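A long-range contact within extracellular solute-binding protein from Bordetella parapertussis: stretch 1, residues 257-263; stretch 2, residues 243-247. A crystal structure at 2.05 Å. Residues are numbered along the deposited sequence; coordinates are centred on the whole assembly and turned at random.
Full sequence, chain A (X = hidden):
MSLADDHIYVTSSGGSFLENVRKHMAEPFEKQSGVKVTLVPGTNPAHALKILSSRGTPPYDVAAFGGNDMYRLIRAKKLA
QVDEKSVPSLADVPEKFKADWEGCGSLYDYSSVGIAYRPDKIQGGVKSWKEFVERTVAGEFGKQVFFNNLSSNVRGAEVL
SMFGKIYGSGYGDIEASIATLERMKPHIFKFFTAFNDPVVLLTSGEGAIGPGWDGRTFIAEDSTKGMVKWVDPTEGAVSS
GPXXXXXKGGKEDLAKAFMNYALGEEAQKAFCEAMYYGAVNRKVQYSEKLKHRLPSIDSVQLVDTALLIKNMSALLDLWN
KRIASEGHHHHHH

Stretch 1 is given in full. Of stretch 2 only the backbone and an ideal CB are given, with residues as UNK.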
# COMPACT_ATOMS: atom_id res chain seq x y z
N ALA A 257 20.59 -4.35 10.38
CA ALA A 257 20.94 -3.00 10.78
C ALA A 257 20.28 -1.98 9.85
O ALA A 257 19.73 -0.98 10.31
CB ALA A 257 22.45 -2.82 10.80
N PHE A 258 20.33 -2.24 8.55
CA PHE A 258 19.62 -1.37 7.62
C PHE A 258 18.11 -1.38 7.89
O PHE A 258 17.46 -0.32 7.94
CB PHE A 258 19.89 -1.74 6.16
CG PHE A 258 19.09 -0.92 5.19
CD1 PHE A 258 19.48 0.37 4.88
CD2 PHE A 258 17.91 -1.41 4.64
CE1 PHE A 258 18.71 1.16 4.01
CE2 PHE A 258 17.15 -0.64 3.76
CZ PHE A 258 17.55 0.65 3.45
N MSE A 259 17.54 -2.57 8.06
CA MSE A 259 16.10 -2.66 8.30
C MSE A 259 15.73 -1.90 9.57
O MSE A 259 14.73 -1.20 9.62
CB MSE A 259 15.68 -4.12 8.41
CG MSE A 259 14.18 -4.33 8.55
SE MSE A 259 13.74 -6.24 8.41
CE MSE A 259 11.80 -6.11 8.64
N ASN A 260 16.56 -2.04 10.60
CA ASN A 260 16.30 -1.33 11.84
C ASN A 260 16.26 0.18 11.63
O ASN A 260 15.43 0.87 12.20
CB ASN A 260 17.37 -1.65 12.88
CG ASN A 260 17.07 -1.04 14.22
OD1 ASN A 260 16.00 -1.25 14.78
ND2 ASN A 260 18.01 -0.24 14.73
N TYR A 261 17.18 0.68 10.80
CA TYR A 261 17.19 2.11 10.50
C TYR A 261 15.96 2.50 9.67
O TYR A 261 15.30 3.49 9.97
CB TYR A 261 18.49 2.55 9.81
CG TYR A 261 18.50 4.04 9.56
CD1 TYR A 261 18.21 4.55 8.31
CD2 TYR A 261 18.71 4.94 10.61
CE1 TYR A 261 18.18 5.91 8.09
CE2 TYR A 261 18.68 6.30 10.40
CZ TYR A 261 18.41 6.78 9.13
OH TYR A 261 18.36 8.13 8.90
N ALA A 262 15.65 1.70 8.65
CA ALA A 262 14.57 2.04 7.71
C ALA A 262 13.22 2.10 8.40
O ALA A 262 12.34 2.86 8.00
CB ALA A 262 14.54 1.03 6.55
N LEU A 263 13.07 1.28 9.43
CA LEU A 263 11.81 1.20 10.16
C LEU A 263 11.83 2.12 11.37
O LEU A 263 10.84 2.21 12.11
CB LEU A 263 11.55 -0.26 10.61
CG LEU A 263 11.30 -1.26 9.48
CD1 LEU A 263 11.14 -2.70 10.01
CD2 LEU A 263 10.08 -0.85 8.68
N UNK A 243 6.98 -4.57 1.25
CA UNK A 243 7.48 -5.33 2.39
C UNK A 243 9.00 -5.31 2.42
O UNK A 243 9.65 -5.30 1.36
CB UNK A 243 6.97 -6.77 2.34
N UNK A 244 9.56 -5.29 3.62
CA UNK A 244 11.00 -5.39 3.79
C UNK A 244 11.37 -6.65 4.58
O UNK A 244 10.73 -6.97 5.57
CB UNK A 244 11.54 -4.14 4.49
N UNK A 245 12.42 -7.33 4.14
CA UNK A 245 12.86 -8.56 4.77
C UNK A 245 14.36 -8.78 4.56
O UNK A 245 14.95 -8.32 3.57
CB UNK A 245 12.07 -9.75 4.22
N UNK A 246 14.96 -9.52 5.50
CA UNK A 246 16.35 -9.93 5.40
C UNK A 246 16.47 -11.25 4.62
O UNK A 246 15.83 -12.24 4.97
CB UNK A 246 16.96 -10.07 6.80
N UNK A 247 17.30 -11.25 3.58
CA UNK A 247 17.53 -12.43 2.75
C UNK A 247 18.45 -13.46 3.41
O UNK A 247 19.60 -13.16 3.74
CB UNK A 247 18.12 -12.00 1.41

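Stretch 1 is a helical segment, 257-262, running into L263, and it is held by its own backbone hydrogen bonds, such as A262 N to F258 O at 2.8 Å. Stretch 2 is mostly strand and packs against it, the N-to-C directions of helix and strand 153° apart and their axes 9.0 Å apart at the closest. What the helix offers the strand is apolar: the F258 ring, the extended selenomethionine M259 and the methyl of A262. N260 and Y261 do not reach the strand; N260 OD1 and Y261 OH are hydrogen-bonded elsewhere in the structure.

Position 243 has the phi/psi of an extended strand, -109/145, and its ideal CB finds nothing of stretch 1 within 5.5 Å. The contact therefore sets little here, and the backbone would accept a beta-branched residue as readily as many others. The deposited residue is V243, whose side chain stays clear of the helix and takes no part.

Position 244 is the one on which the contact turns. Its CA-to-CB bond points toward the helix, its CA lies 7.3 Å from the CA of M259, the nearest such pair, and its ideal CB is 4.6 Å from M259 CE. Ahead lies a space bordered by M259, the ring of F258 and the methyl of A262, with no polar side-chain partner. Alanine would leave much of that space unused; a long, unbranched apolar chain such as methionine suits it best, leucine or isoleucine would be compatible with the apolar setting but reach less far, and a charge would go unanswered by these side chains. The residue is M244, a selenomethionine. With chi1 and chi2 both t, it reaches out before chi3, at m, turns its end. M244 SE then packs 3.8 Å from A262 CB and 3.9 Å from M259 CG, while M244 CE lies 3.8 Å from F258 CE2. The approach to the ring is oblique, with SE of M244 5.1 Å from the F258 ring centroid. The backbone contributes as well: M244 O is 3.4 Å from M259 CE, a packing contact, since no hydrogen bond links the stretches.

At position 245 CA-to-CB points away, and the ideal CB has no neighbour in stretch 1 within 5.5 Å. Helix contact alone would permit small or large residues. A245 is deposited; its backbone still meets the helix, with A245 CA 4.4 Å from M259 SE.

Position 246 points sideways, and its ideal CB is 5.3 Å from M259 SE, so a short apolar branch can reach M259 from the flank. Valine, isoleucine or leucine would all be reasonable, and phi/psi of -87/126 is comfortable for beta-branching. V246 has chi1 at t, which brings V246 CG2 to 4.2 Å from M259 SE.

Position 247 is beyond reach, with nothing of stretch 1 near its ideal CB, and the helix leaves its choice open. V247 makes no contact. The rule is compact: one long apolar side chain fills the main space, and a smaller one touches M259 from the flank.

Stretch 2 (243-247) VMAVV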
# COMPACT_ATOMS: atom_id res chain seq x y z
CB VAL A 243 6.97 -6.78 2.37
CG1 VAL A 243 7.28 -7.48 3.68
CG2 VAL A 243 5.48 -6.81 2.10
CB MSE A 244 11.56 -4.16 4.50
CG MSE A 244 13.09 -4.11 4.49
SE MSE A 244 13.80 -2.39 5.17
CE MSE A 244 13.41 -1.24 3.63
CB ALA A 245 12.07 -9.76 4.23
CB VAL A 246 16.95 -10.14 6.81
CG1 VAL A 246 18.40 -10.64 6.70
CG2 VAL A 246 16.88 -8.85 7.62
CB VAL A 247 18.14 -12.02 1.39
CG1 VAL A 247 18.56 -13.25 0.59
CG2 VAL A 247 17.16 -11.14 0.61
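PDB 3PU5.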